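Local coordinates for carbohydrate binding protein (Flavobacterium johnsoniae, PDB 3HZB), which belongs to a larger protein that probably binds carbohydrate, and forms a betagamma-crystallin domain that binds calcium ions, at residues 51-56 with 76-81; 3-8 with 36-41; 18-23 with 82-87. All blocks are in the same frame, centred on the assembly; numbering follows the deposited sequence.

Interaction 1: residues 51-56 with 76-81; sequences LYQDDN and NDKVSS. With CA (calcium ion), chain M; CA (calcium ion), chain L.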
loop_
_atom_site.group_PDB
_atom_site.type_symbol
_atom_site.label_atom_id
_atom_site.label_comp_id
_atom_site.label_asym_id
_atom_site.label_seq_id
_atom_site.Cartn_x
_atom_site.Cartn_y
_atom_site.Cartn_z
ATOM N N LEU B 51 -1.881 -2.035 15.148
ATOM C CA LEU B 51 -3.095 -1.431 15.684
ATOM C C LEU B 51 -3.469 -2.069 17.010
ATOM O O LEU B 51 -3.244 -3.259 17.220
ATOM C CB LEU B 51 -4.258 -1.613 14.703
ATOM C CG LEU B 51 -4.018 -1.239 13.236
ATOM C CD1 LEU B 51 -5.307 -1.456 12.454
ATOM C CD2 LEU B 51 -3.563 0.207 13.123
ATOM N N TYR B 52 -4.042 -1.268 17.901
ATOM C CA TYR B 52 -4.476 -1.751 19.207
ATOM C C TYR B 52 -5.941 -1.378 19.431
ATOM O O TYR B 52 -6.375 -0.277 19.084
ATOM C CB TYR B 52 -3.617 -1.134 20.315
ATOM C CG TYR B 52 -2.158 -1.533 20.256
ATOM C CD1 TYR B 52 -1.683 -2.637 20.968
ATOM C CD2 TYR B 52 -1.255 -0.820 19.470
ATOM C CE1 TYR B 52 -0.339 -3.019 20.895
ATOM C CE2 TYR B 52 0.089 -1.194 19.387
ATOM C CZ TYR B 52 0.538 -2.295 20.103
ATOM O OH TYR B 52 1.861 -2.668 20.017
ATOM N N GLN B 53 -6.700 -2.298 20.013
ATOM C CA GLN B 53 -8.104 -2.046 20.283
ATOM C C GLN B 53 -8.274 -0.967 21.349
ATOM O O GLN B 53 -9.141 -0.121 21.240
ATOM C CB GLN B 53 -8.799 -3.327 20.760
ATOM C CG GLN B 53 -9.040 -4.386 19.692
ATOM C CD GLN B 53 -10.165 -4.023 18.738
ATOM O OE1 GLN B 53 -11.190 -3.470 19.145
ATOM N NE2 GLN B 53 -9.991 -4.355 17.466
ATOM N N ASP B 54 -7.438 -0.982 22.376
ATOM C CA ASP B 54 -7.587 0.002 23.438
ATOM C C ASP B 54 -6.483 1.044 23.442
ATOM O O ASP B 54 -5.482 0.901 22.742
ATOM C CB ASP B 54 -7.643 -0.709 24.797
ATOM C CG ASP B 54 -8.755 -1.744 24.867
ATOM O OD1 ASP B 54 -9.808 -1.532 24.231
ATOM O OD2 ASP B 54 -8.585 -2.764 25.571
ATOM N N ASP B 55 -6.676 2.097 24.231
ATOM C CA ASP B 55 -5.683 3.161 24.325
ATOM C C ASP B 55 -4.453 2.621 25.048
ATOM O O ASP B 55 -4.506 1.574 25.695
ATOM C CB ASP B 55 -6.264 4.358 25.089
ATOM C CG ASP B 55 -5.387 5.598 25.006
ATOM O OD1 ASP B 55 -4.452 5.626 24.181
ATOM O OD2 ASP B 55 -5.646 6.561 25.762
ATOM N N ASN B 56 -3.343 3.335 24.918
ATOM C CA ASN B 56 -2.104 2.946 25.565
ATOM C C ASN B 56 -1.649 1.544 25.181
ATOM O O ASN B 56 -1.074 0.814 25.994
ATOM C CB ASN B 56 -2.262 3.078 27.080
ATOM C CG ASN B 56 -2.657 4.481 27.488
ATOM O OD1 ASN B 56 -2.027 5.454 27.070
ATOM N ND2 ASN B 56 -3.703 4.596 28.298
ATOM N N ASN B 76 -12.585 -1.968 12.090
ATOM C CA ASN B 76 -13.123 -0.706 11.603
ATOM C C ASN B 76 -13.775 0.080 12.735
ATOM O O ASN B 76 -14.591 -0.455 13.484
ATOM C CB ASN B 76 -14.148 -0.941 10.498
ATOM C CG ASN B 76 -14.641 0.350 9.899
ATOM O OD1 ASN B 76 -13.853 1.139 9.378
ATOM N ND2 ASN B 76 -15.946 0.584 9.979
ATOM N N ASP B 77 -13.411 1.354 12.850
ATOM C CA ASP B 77 -13.951 2.216 13.898
ATOM C C ASP B 77 -13.723 1.624 15.282
ATOM O O ASP B 77 -14.592 1.712 16.147
ATOM C CB ASP B 77 -15.451 2.437 13.688
ATOM C CG ASP B 77 -15.748 3.177 12.408
ATOM O OD1 ASP B 77 -14.828 3.852 11.909
ATOM O OD2 ASP B 77 -16.890 3.100 11.908
ATOM N N LYS B 78 -12.553 1.028 15.485
ATOM C CA LYS B 78 -12.226 0.416 16.763
ATOM C C LYS B 78 -10.812 0.744 17.239
ATOM O O LYS B 78 -10.472 0.482 18.379
ATOM C CB LYS B 78 -12.370 -1.110 16.669
ATOM C CG LYS B 78 -13.790 -1.611 16.467
ATOM C CD LYS B 78 -14.650 -1.318 17.684
ATOM C CE LYS B 78 -16.064 -1.851 17.520
ATOM N NZ LYS B 78 -16.917 -1.457 18.679
ATOM N N VAL B 79 -9.978 1.308 16.376
ATOM C CA VAL B 79 -8.607 1.611 16.779
ATOM C C VAL B 79 -8.524 2.739 17.805
ATOM O O VAL B 79 -9.111 3.809 17.615
ATOM C CB VAL B 79 -7.742 1.950 15.545
ATOM C CG1 VAL B 79 -6.332 2.335 15.979
ATOM C CG2 VAL B 79 -7.685 0.738 14.615
ATOM N N SER B 80 -7.796 2.486 18.896
ATOM C CA SER B 80 -7.628 3.466 19.970
ATOM C C SER B 80 -6.189 3.910 20.194
ATOM O O SER B 80 -5.939 4.911 20.867
ATOM C CB SER B 80 -8.207 2.924 21.273
ATOM O OG SER B 80 -9.617 2.933 21.205
ATOM N N SER B 81 -5.245 3.149 19.650
ATOM C CA SER B 81 -3.832 3.495 19.737
ATOM C C SER B 81 -3.083 2.746 18.645
ATOM O O SER B 81 -3.527 1.690 18.179
ATOM C CB SER B 81 -3.249 3.196 21.129
ATOM O OG SER B 81 -3.371 1.839 21.492
HETATM CA CA CA M . -11.277 1.048 20.718
HETATM CA CA CA L . -14.506 5.471 9.980
HETATM O O HOH W 1 -12.230 -1.414 20.451
HETATM O O HOH W 2 -16.722 4.119 9.529
HETATM O O HOH W 3 -15.978 7.254 11.163
HETATM O O HOH W 4 -16.161 6.057 7.836
HETATM O O HOH W 5 -13.759 1.143 22.037
#
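The calcium-binding motif of the betagamma-crystallins, N/D-N/D-X-X-S/T-S, is spelled here by Asn76 to Ser81, and its Lys78, Ser80 and Ser81 meet Tyr52 and the corner that follows it, Gln53 and Asp54. One calcium ion joins the two pieces. Gln53 O and Lys78 O each lie 2.5 Å from the calcium ion, and Ser80 OG lies 2.6 Å from the same ion, so that these three oxygens crowd together as ligands of one cation and not as hydrogen-bond partners. Asp36 OD1 also binds this ion, and a water ligand is steadied by donating to Gln53 OE1. With CG anti to the carbonyl carbon (chi1 -73°) and the chain bent at chi2, which places CD, the Gln53 amide lies across the Lys78 side chain, Gln53 OE1 standing 3.6 Å from Lys78 CB; NE2 turns to Thr74. The Ser80 hydroxyl has a further partner in Asn35 ND2. Asp77, by contrast, makes no contact with 51-56: its OD1 binds a second calcium ion, shared with Lys7, Asp37 and Ser39, so consecutive residues of one motif serve two sites. Backbone pairing fixes the loop beside the strand, Ser80 N bonding almost straight to Tyr52 O (178° at the hydrogen) and Tyr52 N to Ser81 O. Away from the metal, among buried side chains, Leu51 CD1 packs at 3.9 Å on Val79 CG2, the two side chains crossing at about a right angle. The final serine ties down the turn after Gln53. Ser81 OG, placed between the backbone N and the carbonyl carbon (chi1 59°), accepts from Phe57 N, touches Tyr52 CB at 3.2 Å, and donates in the carbonyl plane to Asp54 O at 2.6 Å.

Interaction 2: residues 3-8 with 36-41; sequences ITVYKD and DDISSL. With CA (calcium ion), chain L; CA (calcium ion), chain M.
Asp37 is the first residue of 36-41 to meet 3-8, through Lys7. The Lys7 chain runs extended to CE and then bends (chi4 71°), bringing Lys7 NZ back to Asp37 OD1 at 2.9 Å, on the syn side of the carboxylate; a weaker bond reaches OD2. Asp37 OD2 also accepts from a water bound to a calcium ion, so the salt bridge borders the metal shell. That calcium ion is held by the backbone oxygens Lys7 O (2.4 Å) and Asp37 O, by Asp77 OD1 and by waters, whereas the preceding residue, Asp36, sends its OD1 to the other calcium ion. Ile38 turns inward, its CD1 lying 3.7 Å from Val5 CB as the two side chains cross obliquely. Ser39 points back at the metal: its OG binds calcium at 2.5 Å and is hydrogen-bonded to Asn76 OD1, while its N bonds nearly straight to Tyr6 O. Ser40 N approaches the same oxygen weakly, and because Ser39 and Ser40 both face Tyr6 this is a classic beta bulge. Ser40 O receives Tyr6 N at 2.8 Å and also lies at the edge of the Tyr6 ring, in its plane; Ser40 OG donates to Asp8 O at 2.7 Å. Leu41 and Val5 form an antiparallel non-hydrogen-bonded pair, Leu41 CD2 beside Val5 CG1 at 3.8 Å, both side chains pointing into the buried interior. Ser39 OG and the carbonyls of Lys7 and Asp37, completed by Asp77 from the other motif, form the shared calcium site typical of a betagamma-crystallin domain.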
loop_
_atom_site.group_PDB
_atom_site.type_symbol
_atom_site.label_atom_id
_atom_site.label_comp_id
_atom_site.label_asym_id
_atom_site.label_seq_id
_atom_site.Cartn_x
_atom_site.Cartn_y
_atom_site.Cartn_z
ATOM N N ILE B 3 3.111 6.461 7.037
ATOM C CA ILE B 3 1.795 5.867 7.225
ATOM C C ILE B 3 0.727 6.946 7.343
ATOM O O ILE B 3 0.907 7.938 8.041
ATOM C CB ILE B 3 1.760 4.980 8.487
ATOM C CG1 ILE B 3 2.651 3.750 8.269
ATOM C CG2 ILE B 3 0.333 4.563 8.798
ATOM C CD1 ILE B 3 2.742 2.836 9.456
ATOM N N THR B 4 -0.376 6.757 6.631
ATOM C CA THR B 4 -1.477 7.705 6.687
ATOM C C THR B 4 -2.733 6.930 7.069
ATOM O O THR B 4 -3.030 5.890 6.489
ATOM C CB THR B 4 -1.693 8.407 5.329
ATOM O OG1 THR B 4 -0.496 9.105 4.960
ATOM C CG2 THR B 4 -2.831 9.412 5.428
ATOM N N VAL B 5 -3.448 7.425 8.072
ATOM C CA VAL B 5 -4.671 6.774 8.517
ATOM C C VAL B 5 -5.849 7.643 8.100
ATOM O O VAL B 5 -5.835 8.858 8.300
ATOM C CB VAL B 5 -4.661 6.565 10.044
ATOM C CG1 VAL B 5 -3.530 5.624 10.408
ATOM C CG2 VAL B 5 -4.489 7.903 10.771
ATOM N N TYR B 6 -6.863 7.016 7.514
ATOM C CA TYR B 6 -8.023 7.754 7.038
ATOM C C TYR B 6 -9.296 7.470 7.803
ATOM O O TYR B 6 -9.519 6.357 8.290
ATOM C CB TYR B 6 -8.274 7.463 5.556
ATOM C CG TYR B 6 -7.119 7.801 4.647
ATOM C CD1 TYR B 6 -6.029 6.942 4.531
ATOM C CD2 TYR B 6 -7.120 8.974 3.891
ATOM C CE1 TYR B 6 -4.968 7.235 3.687
ATOM C CE2 TYR B 6 -6.056 9.280 3.039
ATOM C CZ TYR B 6 -4.986 8.402 2.946
ATOM O OH TYR B 6 -3.925 8.683 2.118
ATOM N N LYS B 7 -10.139 8.493 7.878
ATOM C CA LYS B 7 -11.411 8.390 8.566
ATOM C C LYS B 7 -12.345 7.440 7.823
ATOM O O LYS B 7 -13.033 6.657 8.444
ATOM C CB LYS B 7 -12.066 9.770 8.676
ATOM C CG LYS B 7 -13.364 9.789 9.485
ATOM C CD LYS B 7 -13.988 11.184 9.473
ATOM C CE LYS B 7 -15.214 11.256 10.372
ATOM N NZ LYS B 7 -14.838 11.205 11.815
ATOM N N ASP B 8 -12.363 7.506 6.496
ATOM C CA ASP B 8 -13.239 6.640 5.708
ATOM C C ASP B 8 -12.506 5.569 4.919
ATOM O O ASP B 8 -11.289 5.613 4.766
ATOM C CB ASP B 8 -14.064 7.472 4.718
ATOM C CG ASP B 8 -14.970 8.468 5.403
ATOM O OD1 ASP B 8 -15.337 8.235 6.572
ATOM O OD2 ASP B 8 -15.328 9.476 4.764
ATOM N N ASP B 36 -11.860 5.140 17.803
ATOM C CA ASP B 36 -12.839 4.284 17.121
ATOM C C ASP B 36 -13.356 4.974 15.869
ATOM O O ASP B 36 -14.564 5.107 15.685
ATOM C CB ASP B 36 -14.022 3.998 18.054
ATOM C CG ASP B 36 -13.625 3.186 19.261
ATOM O OD1 ASP B 36 -12.438 2.828 19.341
ATOM O OD2 ASP B 36 -14.488 2.902 20.122
ATOM N N ASP B 37 -12.439 5.393 15.003
ATOM C CA ASP B 37 -12.823 6.145 13.813
ATOM C C ASP B 37 -12.059 5.790 12.539
ATOM O O ASP B 37 -12.575 5.969 11.445
ATOM C CB ASP B 37 -12.638 7.639 14.116
ATOM C CG ASP B 37 -13.326 8.544 13.111
ATOM O OD1 ASP B 37 -12.660 9.466 12.600
ATOM O OD2 ASP B 37 -14.529 8.350 12.849
ATOM N N ILE B 38 -10.828 5.310 12.662
ATOM C CA ILE B 38 -10.045 4.973 11.476
ATOM C C ILE B 38 -10.672 3.839 10.663
ATOM O O ILE B 38 -11.166 2.862 11.230
ATOM C CB ILE B 38 -8.593 4.606 11.872
ATOM C CG1 ILE B 38 -7.914 5.830 12.496
ATOM C CG2 ILE B 38 -7.814 4.131 10.649
ATOM C CD1 ILE B 38 -6.543 5.545 13.105
ATOM N N SER B 39 -10.660 3.979 9.336
ATOM C CA SER B 39 -11.235 2.964 8.449
ATOM C C SER B 39 -10.314 2.438 7.353
ATOM O O SER B 39 -10.552 1.363 6.808
ATOM C CB SER B 39 -12.516 3.488 7.811
ATOM O OG SER B 39 -13.549 3.511 8.767
ATOM N N SER B 40 -9.286 3.195 7.002
ATOM C CA SER B 40 -8.345 2.724 5.991
ATOM C C SER B 40 -6.971 3.313 6.272
ATOM O O SER B 40 -6.847 4.294 7.014
ATOM C CB SER B 40 -8.822 3.078 4.567
ATOM O OG SER B 40 -8.892 4.472 4.335
ATOM N N LEU B 41 -5.940 2.694 5.707
ATOM C CA LEU B 41 -4.576 3.156 5.922
ATOM C C LEU B 41 -3.670 2.913 4.734
ATOM O O LEU B 41 -3.764 1.886 4.070
ATOM C CB LEU B 41 -3.923 2.437 7.106
ATOM C CG LEU B 41 -4.543 2.299 8.490
ATOM C CD1 LEU B 41 -5.625 1.229 8.484
ATOM C CD2 LEU B 41 -3.436 1.902 9.461
HETATM CA CA CA L . -14.506 5.471 9.980
HETATM CA CA CA M . -11.277 1.048 20.718
HETATM O O HOH W 4 -16.161 6.057 7.836
HETATM O O HOH W 5 -13.759 1.143 22.037
HETATM O O HOH W 3 -15.978 7.254 11.163
HETATM O O HOH W 2 -16.722 4.119 9.529
HETATM O O HOH W 1 -12.230 -1.414 20.451
#

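Interaction 3: residues 18-23 with 82-87; sequences LTIGDY and IRVIAN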
loop_
_atom_site.group_PDB
_atom_site.type_symbol
_atom_site.label_atom_id
_atom_site.label_comp_id
_atom_site.label_asym_id
_atom_site.label_seq_id
_atom_site.Cartn_x
_atom_site.Cartn_y
_atom_site.Cartn_z
ATOM N N LEU B 18 1.440 9.616 10.066
ATOM C CA LEU B 18 2.244 9.064 11.152
ATOM C C LEU B 18 3.643 8.679 10.674
ATOM O O LEU B 18 3.848 8.352 9.506
ATOM C CB LEU B 18 1.575 7.815 11.735
ATOM C CG LEU B 18 0.066 7.823 11.998
ATOM C CD1 LEU B 18 -0.355 6.454 12.531
ATOM C CD2 LEU B 18 -0.296 8.917 12.976
ATOM N N THR B 19 4.602 8.732 11.592
ATOM C CA THR B 19 5.974 8.350 11.297
ATOM C C THR B 19 6.346 7.321 12.357
ATOM O O THR B 19 5.504 6.939 13.173
ATOM C CB THR B 19 6.950 9.554 11.378
ATOM O OG1 THR B 19 6.845 10.181 12.664
ATOM C CG2 THR B 19 6.636 10.567 10.291
ATOM N N ILE B 20 7.591 6.858 12.341
ATOM C CA ILE B 20 8.036 5.879 13.327
ATOM C C ILE B 20 7.749 6.409 14.726
ATOM O O ILE B 20 8.031 7.569 15.026
ATOM C CB ILE B 20 9.550 5.607 13.194
ATOM C CG1 ILE B 20 9.828 4.838 11.899
ATOM C CG2 ILE B 20 10.054 4.832 14.404
ATOM C CD1 ILE B 20 9.218 3.449 11.866
ATOM N N GLY B 21 7.182 5.564 15.580
ATOM C CA GLY B 21 6.884 6.005 16.929
ATOM C C GLY B 21 5.602 5.424 17.492
ATOM O O GLY B 21 4.905 4.657 16.823
ATOM N N ASP B 22 5.283 5.804 18.723
ATOM C CA ASP B 22 4.089 5.302 19.390
ATOM C C ASP B 22 3.025 6.380 19.532
ATOM O O ASP B 22 3.310 7.498 19.960
ATOM C CB ASP B 22 4.459 4.745 20.765
ATOM C CG ASP B 22 5.543 3.682 20.688
ATOM O OD1 ASP B 22 5.478 2.837 19.769
ATOM O OD2 ASP B 22 6.454 3.689 21.546
ATOM N N TYR B 23 1.797 6.030 19.171
ATOM C CA TYR B 23 0.689 6.964 19.230
ATOM C C TYR B 23 -0.460 6.508 20.116
ATOM O O TYR B 23 -1.249 5.644 19.720
ATOM C CB TYR B 23 0.131 7.223 17.825
ATOM C CG TYR B 23 1.094 7.875 16.865
ATOM C CD1 TYR B 23 2.128 7.145 16.278
ATOM C CD2 TYR B 23 0.976 9.227 16.543
ATOM C CE1 TYR B 23 3.020 7.743 15.395
ATOM C CE2 TYR B 23 1.866 9.837 15.663
ATOM C CZ TYR B 23 2.884 9.085 15.093
ATOM O OH TYR B 23 3.762 9.679 14.220
ATOM N N ILE B 82 -1.957 3.310 18.227
ATOM C CA ILE B 82 -1.162 2.736 17.151
ATOM C C ILE B 82 0.326 2.916 17.378
ATOM O O ILE B 82 0.761 3.891 17.992
ATOM C CB ILE B 82 -1.489 3.429 15.809
ATOM C CG1 ILE B 82 -2.979 3.304 15.499
ATOM C CG2 ILE B 82 -0.650 2.838 14.690
ATOM C CD1 ILE B 82 -3.410 4.106 14.286
ATOM N N ARG B 83 1.102 1.965 16.870
ATOM C CA ARG B 83 2.547 2.027 16.955
ATOM C C ARG B 83 3.065 1.750 15.555
ATOM O O ARG B 83 2.649 0.786 14.905
ATOM C CB ARG B 83 3.089 0.999 17.950
ATOM C CG ARG B 83 2.717 1.309 19.396
ATOM C CD ARG B 83 3.272 0.267 20.337
ATOM N NE ARG B 83 4.729 0.213 20.284
ATOM C CZ ARG B 83 5.424 -0.916 20.215
ATOM N NH1 ARG B 83 4.786 -2.082 20.189
ATOM N NH2 ARG B 83 6.753 -0.880 20.175
ATOM N N VAL B 84 3.944 2.627 15.087
ATOM C CA VAL B 84 4.535 2.511 13.767
ATOM C C VAL B 84 5.969 2.037 13.957
ATOM O O VAL B 84 6.730 2.641 14.711
ATOM C CB VAL B 84 4.534 3.878 13.045
ATOM C CG1 VAL B 84 5.149 3.740 11.663
ATOM C CG2 VAL B 84 3.104 4.406 12.937
ATOM N N ILE B 85 6.322 0.947 13.281
ATOM C CA ILE B 85 7.661 0.376 13.378
ATOM C C ILE B 85 8.212 0.021 11.997
ATOM O O ILE B 85 7.475 -0.043 11.017
ATOM C CB ILE B 85 7.656 -0.911 14.234
ATOM C CG1 ILE B 85 6.802 -1.984 13.556
ATOM C CG2 ILE B 85 7.128 -0.608 15.629
ATOM C CD1 ILE B 85 6.783 -3.307 14.294
ATOM N N ALA B 86 9.517 -0.209 11.927
ATOM C CA ALA B 86 10.142 -0.568 10.664
ATOM C C ALA B 86 9.657 -1.948 10.235
ATOM O O ALA B 86 9.286 -2.773 11.072
ATOM C CB ALA B 86 11.660 -0.570 10.813
ATOM N N ASN B 87 9.651 -2.188 8.929
ATOM C CA ASN B 87 9.230 -3.474 8.385
ATOM C C ASN B 87 10.323 -4.005 7.464
ATOM O O ASN B 87 11.418 -3.408 7.450
ATOM C CB ASN B 87 7.922 -3.332 7.598
ATOM C CG ASN B 87 7.369 -4.675 7.144
ATOM O OD1 ASN B 87 6.451 -4.740 6.323
ATOM N ND2 ASN B 87 7.921 -5.756 7.686
HETATM O O HOH W 6 7.334 2.525 17.533
HETATM O O HOH W 7 8.193 1.365 21.304
#
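Val84 and Tyr23 carry the tightly packed face of this contact, together with Leu18 and Ile82. Val84 CB sits 3.2 Å from Thr19 O, and Val84 CG2, anti to the carbonyl carbon, touches Leu18 CB at 3.9 Å and Tyr23 CE1 at 4.1 Å. Leu18 CD2 lies over one face of the Tyr23 ring, toward the rim, while Ile82 O stands at the ring edge in its plane. The Tyr23 hydroxyl accepts from Thr19 N at 2.9 Å, four residues earlier, which fits a tyrosine corner. Backbone bonds pair Gly21 with Val84 and Tyr23 with Ile82; the axes of 21-23 and 82-86 approach to 4.7 Å, running antiparallel at 168°. Gly21 has backbone angles at which a CB would strike the preceding carbonyl oxygen. The other face is wetter and polar. Asp22 and Arg83, side by side, form a salt bridge, Arg83 NE donating to Asp22 OD1 at 2.8 Å from above the carboxylate plane, with the two planes 54° apart. One water bridges Asp22 OD1 to Val84 O, another Asp22 OD2 to Arg83 NH2, and Arg83 NH1 reaches Tyr52 OH. At the exposed end Ile20 CD1 lies 3.6 Å from Ile85 C and also touches Val84 CG1. Strand 21-23 of the first motif joins the sheet of the second, one half of the strand exchange characteristic of betagamma-crystallin domains.

In the fold
Interactions 1 and 2 form a pair: each sets a strand end against a serine-bearing calcium loop, and the loops are cross-linked, Asp36 completing the site of 51-56 with 76-81 while Asp77 completes that of 3-8 with 36-41. Val79 O and Asp36 N add a probable backbone hydrogen bond between them. Interaction 3 holds no metal; strand pairing, an apolar buried face and one salt bridge on the solvent side do its work, in the sheet it shares with interaction 1. Each contact is partly buried, with calcium or charged groups outermost. All three reach the apolar interior: Ile3 on Val84 joins sheet to sheet, Ile38 on Ile82 brings in the first calcium loop, and Leu51 meets Ile82 within one sheet.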